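Local coordinates for protein putative O-acetylhomoserine (Thiol)-lyase (Campylobacter jejuni, PDB 4OC9) that probably makes homocysteine from O-acetylhomoserine as a pyridoxal-phosphate-dependent enzyme of the trans-sulfuration family, and may also have cysteine synthase activity, at residues R222-L225 with N226-L229; K230-D233 with R234-A237; K348-E351 with H352-I356. All blocks are in the same frame, centred on the assembly; numbering follows the deposited sequence.

Interaction 1: R222-L225 with N226-L229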
ATOM      1  N   ARG D 222     -29.916   4.301   8.779  1.00 16.52           N
ATOM      2  CA  ARG D 222     -30.607   5.582   8.638  1.00 17.46           C
ATOM      3  C   ARG D 222     -30.660   6.337   9.931  1.00 18.70           C
ATOM      4  O   ARG D 222     -30.351   5.816  11.016  1.00 16.23           O
ATOM      5  CB  ARG D 222     -32.070   5.388   8.256  1.00 19.55           C
ATOM      6  CG  ARG D 222     -32.958   4.687   9.300  1.00 18.45           C
ATOM      7  CD  ARG D 222     -34.441   4.728   8.890  1.00 18.64           C
ATOM      8  NE  ARG D 222     -35.375   3.976   9.757  1.00 17.62           N
ATOM      9  CZ  ARG D 222     -36.018   4.460  10.818  1.00 19.07           C
ATOM     10  NH1 ARG D 222     -35.825   5.711  11.250  1.00 20.37           N
ATOM     11  NH2 ARG D 222     -36.843   3.673  11.484  1.00 20.67           N
ATOM     12  N   LYS D 223     -31.084   7.575   9.820  1.00 20.58           N
ATOM     13  CA  LYS D 223     -31.226   8.399  11.001  1.00 24.44           C
ATOM     14  C   LYS D 223     -32.436   7.907  11.769  1.00 22.92           C
ATOM     15  O   LYS D 223     -33.410   7.491  11.171  1.00 23.02           O
ATOM     16  CB  LYS D 223     -31.459   9.852  10.598  1.00 26.90           C
ATOM     17  CG  LYS D 223     -30.263  10.450   9.896  1.00 26.89           C
ATOM     18  CD  LYS D 223     -30.492  11.868   9.454  1.00 28.05           C
ATOM     19  CE  LYS D 223     -29.220  12.377   8.832  1.00 31.47           C
ATOM     20  NZ  LYS D 223     -29.316  13.802   8.442  1.00 40.50           N
ATOM     21  N   ASP D 224     -32.345   7.932  13.089  1.00 22.87           N
ATOM     22  CA  ASP D 224     -33.427   7.525  13.978  1.00 21.36           C
ATOM     23  C   ASP D 224     -33.797   6.059  13.939  1.00 21.41           C
ATOM     24  O   ASP D 224     -34.878   5.687  14.392  1.00 21.46           O
ATOM     25  CB  ASP D 224     -34.651   8.398  13.726  1.00 25.57           C
ATOM     26  CG  ASP D 224     -34.360   9.896  13.949  1.00 30.04           C
ATOM     27  OD1 ASP D 224     -33.675  10.241  14.939  1.00 27.30           O
ATOM     28  OD2 ASP D 224     -34.872  10.729  13.166  1.00 32.12           O
ATOM     29  N   LEU D 225     -32.895   5.197  13.478  1.00 19.95           N
ATOM     30  CA  LEU D 225     -33.197   3.763  13.465  1.00 20.67           C
ATOM     31  C   LEU D 225     -33.484   3.203  14.899  1.00 23.23           C
ATOM     32  O   LEU D 225     -34.144   2.153  15.051  1.00 25.39           O
ATOM     33  CB  LEU D 225     -32.062   2.977  12.825  1.00 19.30           C
ATOM     34  CG  LEU D 225     -32.240   1.454  12.731  1.00 17.49           C
ATOM     35  CD1 LEU D 225     -33.515   1.110  11.991  1.00 18.97           C
ATOM     36  CD2 LEU D 225     -31.045   0.840  12.038  1.00 17.83           C
ATOM     37  N   ASN D 226     -32.934   3.848  15.939  1.00 23.45           N
ATOM     38  CA  ASN D 226     -33.166   3.421  17.330  1.00 22.03           C
ATOM     39  C   ASN D 226     -34.660   3.350  17.612  1.00 23.82           C
ATOM     40  O   ASN D 226     -35.131   2.415  18.295  1.00 23.65           O
ATOM     41  CB  ASN D 226     -32.512   4.376  18.327  1.00 23.41           C
ATOM     42  CG  ASN D 226     -30.999   4.274  18.354  1.00 22.46           C
ATOM     43  OD1 ASN D 226     -30.410   3.291  17.900  1.00 25.09           O
ATOM     44  ND2 ASN D 226     -30.378   5.234  18.987  1.00 20.31           N
ATOM     45  N   ASP D 227     -35.407   4.325  17.079  1.00 22.77           N
ATOM     46  CA  ASP D 227     -36.880   4.373  17.248  1.00 23.66           C
ATOM     47  C   ASP D 227     -37.511   3.023  16.921  1.00 21.78           C
ATOM     48  O   ASP D 227     -38.420   2.571  17.594  1.00 27.23           O
ATOM     49  CB  ASP D 227     -37.503   5.452  16.346  1.00 23.88           C
ATOM     50  CG  ASP D 227     -37.018   6.849  16.669  1.00 25.31           C
ATOM     51  OD1 ASP D 227     -36.264   7.012  17.644  1.00 30.87           O
ATOM     52  OD2 ASP D 227     -37.372   7.806  15.948  1.00 30.07           O
ATOM     53  N   LEU D 228     -37.024   2.375  15.874  1.00 22.94           N
ATOM     54  CA  LEU D 228     -37.545   1.064  15.443  1.00 23.78           C
ATOM     55  C   LEU D 228     -37.002  -0.132  16.220  1.00 24.81           C
ATOM     56  O   LEU D 228     -37.675  -1.160  16.342  1.00 30.26           O
ATOM     57  CB  LEU D 228     -37.227   0.864  13.950  1.00 24.24           C
ATOM     58  CG  LEU D 228     -37.643  -0.451  13.275  1.00 24.90           C
ATOM     59  CD1 LEU D 228     -39.147  -0.700  13.396  1.00 26.64           C
ATOM     60  CD2 LEU D 228     -37.248  -0.443  11.810  1.00 25.60           C
ATOM     61  N   LEU D 229     -35.771  -0.030  16.716  1.00 25.05           N
ATOM     62  CA  LEU D 229     -35.148  -1.135  17.467  1.00 21.24           C
ATOM     63  C   LEU D 229     -35.443  -1.111  18.951  1.00 22.46           C
ATOM     64  O   LEU D 229     -35.664  -2.162  19.562  1.00 20.88           O
ATOM     65  CB  LEU D 229     -33.634  -1.175  17.232  1.00 21.01           C
ATOM     66  CG  LEU D 229     -33.182  -1.517  15.808  1.00 20.13           C
ATOM     67  CD1 LEU D 229     -31.675  -1.392  15.666  1.00 19.13           C
ATOM     68  CD2 LEU D 229     -33.638  -2.923  15.416  1.00 19.62           C
TER
HETATM   69  O   HOH W   1     -34.238   8.653  17.528  1.00 12.69           O
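Between Leu225 and Leu229 the backbone closes a first helical turn: Leu229 N donates to Leu225 O over 3.2 Å, and Leu228 N reaches the same oxygen weakly. One residue earlier, Asp227 N meets Asp224 O at 3.1 Å, continuing from the type II beta turn of Arg222 to Leu225. Asp224 and Asp227 run side by side with carboxylate planes 5° apart. Their like charges, 4.5 Å apart from Asp224 OD1 to Asp227 OD2, are bridged by one water, which donates to Asp227 OD1 at 2.6 Å and to Asp224 OD1. On the buried side Leu225, its CG anti to the backbone N (chi1 -180°), offers CD1 to Leu228 CD2 at 4.0 Å and CG to Leu229 CD1. With CG between its backbone N and carbonyl carbon (chi1 65°), the extended Arg222 chain runs alongside the turn; NH1 donates to Lys223 O at 3.0 Å, and NH2 lies 3.8 Å from Leu228 CB, the side chains crossing at about a right angle. Arg222 NE forms a salt bridge with Asp198. The turn leads from strand 217-221 into helix 225-229, whose Leu225 and Leu229 pack on Phe258 of helix 257-270, while Leu228 and Leu229 reach Val177 of strand 177-181.

Interaction 2: K230-D233 with R234-A237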
ATOM      1  N   LYS D 230     -35.401   0.075  19.543  1.00 24.00           N
ATOM      2  CA  LYS D 230     -35.676   0.203  20.966  1.00 27.38           C
ATOM      3  C   LYS D 230     -37.144  -0.077  21.279  1.00 30.16           C
ATOM      4  O   LYS D 230     -38.031   0.372  20.567  1.00 31.51           O
ATOM      5  CB  LYS D 230     -35.273   1.592  21.489  1.00 26.85           C
ATOM      6  CG  LYS D 230     -33.777   1.828  21.589  1.00 27.55           C
ATOM      7  CD  LYS D 230     -33.515   3.224  22.105  1.00 27.55           C
ATOM      8  CE  LYS D 230     -32.041   3.473  22.315  1.00 32.83           C
ATOM      9  NZ  LYS D 230     -31.707   4.866  22.709  1.00 34.90           N
ATOM     10  N   ASN D 231     -37.376  -0.809  22.361  1.00 34.53           N
ATOM     11  CA  ASN D 231     -38.729  -1.158  22.810  1.00 38.85           C
ATOM     12  C   ASN D 231     -39.548  -1.837  21.732  1.00 34.17           C
ATOM     13  O   ASN D 231     -40.717  -1.550  21.567  1.00 32.88           O
ATOM     14  CB  ASN D 231     -39.461   0.089  23.301  1.00 39.05           C
ATOM     15  CG  ASN D 231     -38.735   0.774  24.437  1.00 42.56           C
ATOM     16  OD1 ASN D 231     -38.045   0.134  25.236  1.00 47.31           O
ATOM     17  ND2 ASN D 231     -38.925   2.081  24.545  1.00 48.74           N
ATOM     18  N   ASN D 232     -38.919  -2.754  21.017  1.00 31.95           N
ATOM     19  CA  ASN D 232     -39.588  -3.488  19.970  1.00 30.22           C
ATOM     20  C   ASN D 232     -39.352  -4.951  20.304  1.00 31.54           C
ATOM     21  O   ASN D 232     -38.219  -5.439  20.280  1.00 35.21           O
ATOM     22  CB  ASN D 232     -39.047  -3.069  18.601  1.00 31.76           C
ATOM     23  CG  ASN D 232     -39.673  -3.834  17.445  1.00 28.46           C
ATOM     24  OD1 ASN D 232     -40.200  -4.924  17.609  1.00 33.52           O
ATOM     25  ND2 ASN D 232     -39.543  -3.287  16.256  1.00 31.08           N
ATOM     26  N   ASP D 233     -40.440  -5.628  20.658  1.00 30.75           N
ATOM     27  CA  ASP D 233     -40.434  -7.041  21.037  1.00 35.49           C
ATOM     28  C   ASP D 233     -39.834  -7.959  19.978  1.00 32.54           C
ATOM     29  O   ASP D 233     -39.467  -9.101  20.258  1.00 29.74           O
ATOM     30  CB  ASP D 233     -41.871  -7.527  21.295  1.00 42.33           C
ATOM     31  CG  ASP D 233     -42.547  -6.826  22.465  1.00 52.98           C
ATOM     32  OD1 ASP D 233     -41.877  -6.044  23.186  1.00 60.64           O
ATOM     33  OD2 ASP D 233     -43.762  -7.090  22.663  1.00 52.54           O
ATOM     34  N   ARG D 234     -39.779  -7.483  18.748  1.00 29.51           N
ATOM     35  CA  ARG D 234     -39.233  -8.291  17.678  1.00 28.07           C
ATOM     36  C   ARG D 234     -37.685  -8.354  17.766  1.00 25.99           C
ATOM     37  O   ARG D 234     -37.081  -9.318  17.279  1.00 22.70           O
ATOM     38  CB  ARG D 234     -39.681  -7.719  16.342  1.00 26.14           C
ATOM     39  CG  ARG D 234     -39.315  -8.585  15.165  1.00 26.65           C
ATOM     40  CD  ARG D 234     -39.763  -7.970  13.851  1.00 28.95           C
ATOM     41  NE  ARG D 234     -41.215  -7.796  13.732  1.00 28.46           N
ATOM     42  CZ  ARG D 234     -42.068  -8.734  13.299  1.00 26.11           C
ATOM     43  NH1 ARG D 234     -41.664  -9.967  12.986  1.00 22.78           N
ATOM     44  NH2 ARG D 234     -43.354  -8.441  13.211  1.00 27.56           N
ATOM     45  N   TYR D 235     -37.066  -7.375  18.439  1.00 21.38           N
ATOM     46  CA  TYR D 235     -35.612  -7.341  18.566  1.00 22.87           C
ATOM     47  C   TYR D 235     -35.115  -7.308  20.012  1.00 26.48           C
ATOM     48  O   TYR D 235     -34.701  -6.263  20.536  1.00 25.35           O
ATOM     49  CB  TYR D 235     -35.035  -6.170  17.763  1.00 19.54           C
ATOM     50  CG  TYR D 235     -35.438  -6.249  16.323  1.00 19.86           C
ATOM     51  CD1 TYR D 235     -34.862  -7.194  15.471  1.00 20.22           C
ATOM     52  CD2 TYR D 235     -36.402  -5.384  15.794  1.00 19.00           C
ATOM     53  CE1 TYR D 235     -35.233  -7.286  14.148  1.00 20.43           C
ATOM     54  CE2 TYR D 235     -36.792  -5.480  14.477  1.00 19.09           C
ATOM     55  CZ  TYR D 235     -36.203  -6.436  13.658  1.00 20.76           C
ATOM     56  OH  TYR D 235     -36.566  -6.525  12.319  1.00 20.37           O
ATOM     57  N   LYS D 236     -35.105  -8.473  20.645  1.00 30.35           N
ATOM     58  CA  LYS D 236     -34.640  -8.565  22.043  1.00 35.61           C
ATOM     59  C   LYS D 236     -33.143  -8.329  22.268  1.00 35.79           C
ATOM     60  O   LYS D 236     -32.772  -7.780  23.304  1.00 30.11           O
ATOM     61  CB  LYS D 236     -35.190  -9.807  22.726  1.00 40.79           C
ATOM     62  CG  LYS D 236     -36.689  -9.617  22.885  1.00 46.23           C
ATOM     63  CD  LYS D 236     -37.449 -10.775  23.464  1.00 53.03           C
ATOM     64  CE  LYS D 236     -38.929 -10.425  23.367  1.00 60.75           C
ATOM     65  NZ  LYS D 236     -39.853 -11.538  23.705  1.00 66.73           N
ATOM     66  N   ALA D 237     -32.308  -8.633  21.274  1.00 35.07           N
ATOM     67  CA  ALA D 237     -30.865  -8.413  21.411  1.00 28.40           C
ATOM     68  C   ALA D 237     -30.578  -6.939  21.701  1.00 26.76           C
ATOM     69  O   ALA D 237     -29.606  -6.611  22.370  1.00 30.61           O
ATOM     70  CB  ALA D 237     -30.150  -8.857  20.163  1.00 27.36           C
TER
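Asn232 touches Arg234 and Tyr235 across a type I beta turn that runs from Asn232 to Tyr235, in the loop between helices 225-229 and 257-270. The loop starts at Lys230, where the backbone leaves the helical conformation.

At Asn232 both the main chain and the side chain grip the turn. Tyr235 N donates to Asn232 O over 2.9 Å, the bond that closes the turn. The second bond makes an Asx turn: Arg234 N donates to Asn232 OD1 at 2.8 Å with an N-H...O angle of 155°, tilted from the amide's carbonyl plane. The side chain can do this because CG lies anti to the Asn232 N (chi1 178°), which carries the amide alongside the chain that follows, and the same OD1 comes to 3.1 Å from Arg234 CB. Its ND2 then comes to the edge of the Tyr235 ring, 3.8 Å from CD2, with the amide and ring planes 69° apart and the two side chains lying side by side, pointing the same way. ND2 also donates to Leu228 O at the end of the preceding helix. One residue thereby ties the helix end to the turn.

Asp233, at the turn's outer corner, contributes its carbonyl: Asp233 O lies 3.4 Å from Lys236 CE, beside the extended lysine chain. The Arg234 chain bends at chi3 and takes its guanidinium away to the carbonyl oxygens of Asp143, Thr146 and His174, a buried group held by three backbone acceptors. Tyr235 OH meets both Lys147 O and Val177 N, and one face of its ring is covered off-centre by Arg234 CG, 4.0 Å above the plane.

Interaction 3: K348-E351 with H352-I356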
ATOM      1  N   LYS D 348     -28.637 -15.719 -29.313  1.00 26.49           N
ATOM      2  CA  LYS D 348     -29.523 -16.621 -30.077  1.00 30.64           C
ATOM      3  C   LYS D 348     -29.760 -17.897 -29.293  1.00 34.05           C
ATOM      4  O   LYS D 348     -30.888 -18.349 -29.173  1.00 37.45           O
ATOM      5  CB  LYS D 348     -28.965 -16.927 -31.478  1.00 32.68           C
ATOM      6  CG  LYS D 348     -28.889 -15.674 -32.380  1.00 36.09           C
ATOM      7  CD  LYS D 348     -28.335 -15.906 -33.788  1.00 34.26           C
ATOM      8  CE  LYS D 348     -26.896 -16.394 -33.792  1.00 35.11           C
ATOM      9  NZ  LYS D 348     -26.324 -16.497 -35.163  1.00 35.37           N
ATOM     10  N   ASP D 349     -28.679 -18.432 -28.728  1.00 35.55           N
ATOM     11  CA  ASP D 349     -28.706 -19.657 -27.932  1.00 29.12           C
ATOM     12  C   ASP D 349     -27.395 -19.825 -27.157  1.00 27.55           C
ATOM     13  O   ASP D 349     -26.496 -18.972 -27.226  1.00 24.44           O
ATOM     14  CB  ASP D 349     -28.949 -20.844 -28.860  1.00 29.42           C
ATOM     15  CG  ASP D 349     -27.920 -20.938 -29.952  1.00 30.48           C
ATOM     16  OD1 ASP D 349     -26.812 -20.370 -29.801  1.00 29.57           O
ATOM     17  OD2 ASP D 349     -28.226 -21.576 -30.983  1.00 31.17           O
ATOM     18  N   TYR D 350     -27.303 -20.914 -26.405  1.00 25.71           N
ATOM     19  CA  TYR D 350     -26.126 -21.219 -25.619  1.00 22.93           C
ATOM     20  C   TYR D 350     -24.829 -21.134 -26.428  1.00 22.35           C
ATOM     21  O   TYR D 350     -23.872 -20.472 -26.012  1.00 21.39           O
ATOM     22  CB  TYR D 350     -26.267 -22.599 -24.920  1.00 24.63           C
ATOM     23  CG  TYR D 350     -24.992 -22.983 -24.225  1.00 25.06           C
ATOM     24  CD1 TYR D 350     -24.655 -22.416 -23.010  1.00 26.22           C
ATOM     25  CD2 TYR D 350     -24.084 -23.848 -24.826  1.00 26.35           C
ATOM     26  CE1 TYR D 350     -23.440 -22.681 -22.405  1.00 29.28           C
ATOM     27  CE2 TYR D 350     -22.873 -24.151 -24.219  1.00 29.48           C
ATOM     28  CZ  TYR D 350     -22.550 -23.565 -23.006  1.00 30.97           C
ATOM     29  OH  TYR D 350     -21.338 -23.857 -22.400  1.00 30.53           O
ATOM     30  N   GLU D 351     -24.776 -21.780 -27.586  1.00 23.34           N
ATOM     31  CA  GLU D 351     -23.554 -21.752 -28.411  1.00 25.06           C
ATOM     32  C   GLU D 351     -23.145 -20.360 -28.853  1.00 22.10           C
ATOM     33  O   GLU D 351     -21.956 -20.071 -28.974  1.00 19.97           O
ATOM     34  CB  GLU D 351     -23.670 -22.697 -29.611  1.00 31.48           C
ATOM     35  CG  GLU D 351     -23.693 -24.197 -29.258  1.00 39.09           C
ATOM     36  CD  GLU D 351     -22.353 -24.730 -28.709  1.00 48.77           C
ATOM     37  OE1 GLU D 351     -21.289 -24.168 -29.038  1.00 51.93           O
ATOM     38  OE2 GLU D 351     -22.361 -25.765 -28.001  1.00 63.62           O
ATOM     39  N   HIS D 352     -24.130 -19.492 -29.074  1.00 21.82           N
ATOM     40  CA  HIS D 352     -23.866 -18.122 -29.501  1.00 22.17           C
ATOM     41  C   HIS D 352     -23.333 -17.312 -28.324  1.00 19.47           C
ATOM     42  O   HIS D 352     -22.353 -16.589 -28.459  1.00 18.31           O
ATOM     43  CB  HIS D 352     -25.110 -17.517 -30.158  1.00 24.90           C
ATOM     44  CG  HIS D 352     -24.906 -16.137 -30.730  1.00 29.62           C
ATOM     45  ND1 HIS D 352     -25.712 -15.061 -30.410  1.00 29.96           N
ATOM     46  CD2 HIS D 352     -23.934 -15.642 -31.537  1.00 27.61           C
ATOM     47  CE1 HIS D 352     -25.304 -13.989 -31.065  1.00 27.28           C
ATOM     48  NE2 HIS D 352     -24.212 -14.308 -31.739  1.00 29.72           N
ATOM     49  N   ALA D 353     -23.932 -17.506 -27.158  1.00 18.44           N
ATOM     50  CA  ALA D 353     -23.500 -16.814 -25.929  1.00 19.34           C
ATOM     51  C   ALA D 353     -22.041 -17.123 -25.571  1.00 22.47           C
ATOM     52  O   ALA D 353     -21.294 -16.277 -25.085  1.00 21.50           O
ATOM     53  CB  ALA D 353     -24.380 -17.210 -24.775  1.00 17.49           C
ATOM     54  N   ARG D 354     -21.646 -18.352 -25.863  1.00 25.11           N
ATOM     55  CA  ARG D 354     -20.326 -18.824 -25.590  1.00 25.67           C
ATOM     56  C   ARG D 354     -19.352 -18.225 -26.632  1.00 24.60           C
ATOM     57  O   ARG D 354     -18.234 -17.811 -26.280  1.00 28.13           O
ATOM     58  CB  ARG D 354     -20.382 -20.348 -25.661  1.00 27.21           C
ATOM     59  CG  ARG D 354     -19.348 -21.162 -24.952  1.00 29.32           C
ATOM     60  CD  ARG D 354     -19.587 -22.666 -25.212  1.00 32.09           C
ATOM     61  NE  ARG D 354     -18.259 -23.283 -25.061  1.00 38.79           N
ATOM     62  CZ  ARG D 354     -17.279 -23.246 -25.989  1.00 44.05           C
ATOM     63  NH1 ARG D 354     -16.096 -23.842 -25.774  1.00 47.71           N
ATOM     64  NH2 ARG D 354     -17.457 -22.596 -27.140  1.00 44.74           N
ATOM     65  N   ARG D 355     -19.726 -18.167 -27.913  1.00 25.03           N
ATOM     66  CA  ARG D 355     -18.803 -17.583 -28.912  1.00 25.38           C
ATOM     67  C   ARG D 355     -18.517 -16.141 -28.585  1.00 22.75           C
ATOM     68  O   ARG D 355     -17.401 -15.677 -28.763  1.00 28.32           O
ATOM     69  CB  ARG D 355     -19.285 -17.669 -30.364  1.00 28.95           C
ATOM     70  CG  ARG D 355     -19.251 -19.056 -30.972  1.00 32.28           C
ATOM     71  CD  ARG D 355     -19.528 -19.036 -32.476  1.00 34.68           C
ATOM     72  NE  ARG D 355     -20.807 -18.406 -32.822  1.00 39.99           N
ATOM     73  CZ  ARG D 355     -21.998 -19.017 -32.793  1.00 46.05           C
ATOM     74  NH1 ARG D 355     -22.112 -20.268 -32.372  1.00 51.77           N
ATOM     75  NH2 ARG D 355     -23.094 -18.353 -33.132  1.00 47.19           N
ATOM     76  N   ILE D 356     -19.550 -15.436 -28.150  1.00 19.36           N
ATOM     77  CA  ILE D 356     -19.432 -14.044 -27.788  1.00 17.22           C
ATOM     78  C   ILE D 356     -18.421 -13.896 -26.669  1.00 15.37           C
ATOM     79  O   ILE D 356     -17.495 -13.096 -26.784  1.00 16.06           O
ATOM     80  CB  ILE D 356     -20.789 -13.454 -27.372  1.00 16.65           C
ATOM     81  CG1 ILE D 356     -21.733 -13.383 -28.581  1.00 15.88           C
ATOM     82  CG2 ILE D 356     -20.608 -12.034 -26.862  1.00 16.12           C
ATOM     83  CD1 ILE D 356     -23.137 -12.964 -28.245  1.00 16.33           C
TER
HETATM   84  O   HOH W   2     -25.444 -20.153 -32.035  1.00 25.13           O
HETATM   85  O   HOH W   3     -19.785 -21.750 -28.801  1.00 41.66           O
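His352 is gripped by both residues that precede the helix. Its ND1 accepts from Lys348 N over 3.2 Å in a nearly straight bond (171°), which leaves NE2 to donate to Ile422 O and fixes the rotation of the ring. With CG anti to the His352 N (chi1 -176°), the imidazole reaches back to Lys348, whose chain bends at chi3 and lays CE over the ring centre, a CH-pi contact of 3.7 Å from CE to the ring centroid. Ile356 CD1 covers the opposite face, toward the rim. The backbone N of His352 donates to Asp349 OD1 at 2.9 Å, met nearly along the C-O axis, and more weakly to Asp349 O.

Asp349 is therefore the N-cap of helix 350-359, its carboxylate taking up an amide of the first turn while Ala353 N donates to Asp349 O at 3.0 Å. The methyl of Ala353 packs inward on Ile402 of strand 401-405.

Arg354 N continues the helical pattern to Tyr350 O, and its side chain sets CD 3.5 Å from Tyr350 OH, with the ring and guanidinium planes 54° apart. A water accepts from Arg354 NH2 and donates to Glu351 O and OE1, joining two side chains whose opposite charges do not meet directly. Leu38 of the second subunit packs on Arg354.

Arg355 N donates to Glu351 O at 3.1 Å, and the Arg355 guanidinium turns a face to that same oxygen, with NH1 3.4 Å from Glu351 O but not hydrogen-bonded to it. A second water accepts from Arg355 NH2 at 3.2 Å and donates to Asp349 OD1, while Arg355 NE pairs with the terminal carboxylate of Ser424.

Interactions 1 and 2 are consecutive along the chain, with centres 12 Å apart, and meet where Leu229 CD2 packs 3.7 Å from Tyr235 CD2; both touch Val177 of strand 177-181, the first by leucine packing, the second through the Tyr235 hydroxyl and Val177 N. Interaction 3 lies on the other side of the chain's centre, about 49 Å between centres from interaction 1, on a helix packed against the five-stranded sheet. Interaction 1 divides into a buried leucine side and a water-bridged acidic rim. Interaction 2 is the more buried, its polar side chains met largely by main-chain carbonyls and N-H groups. Interaction 3, partly buried, mixes charged groups with two waters, and alone has another subunit within reach.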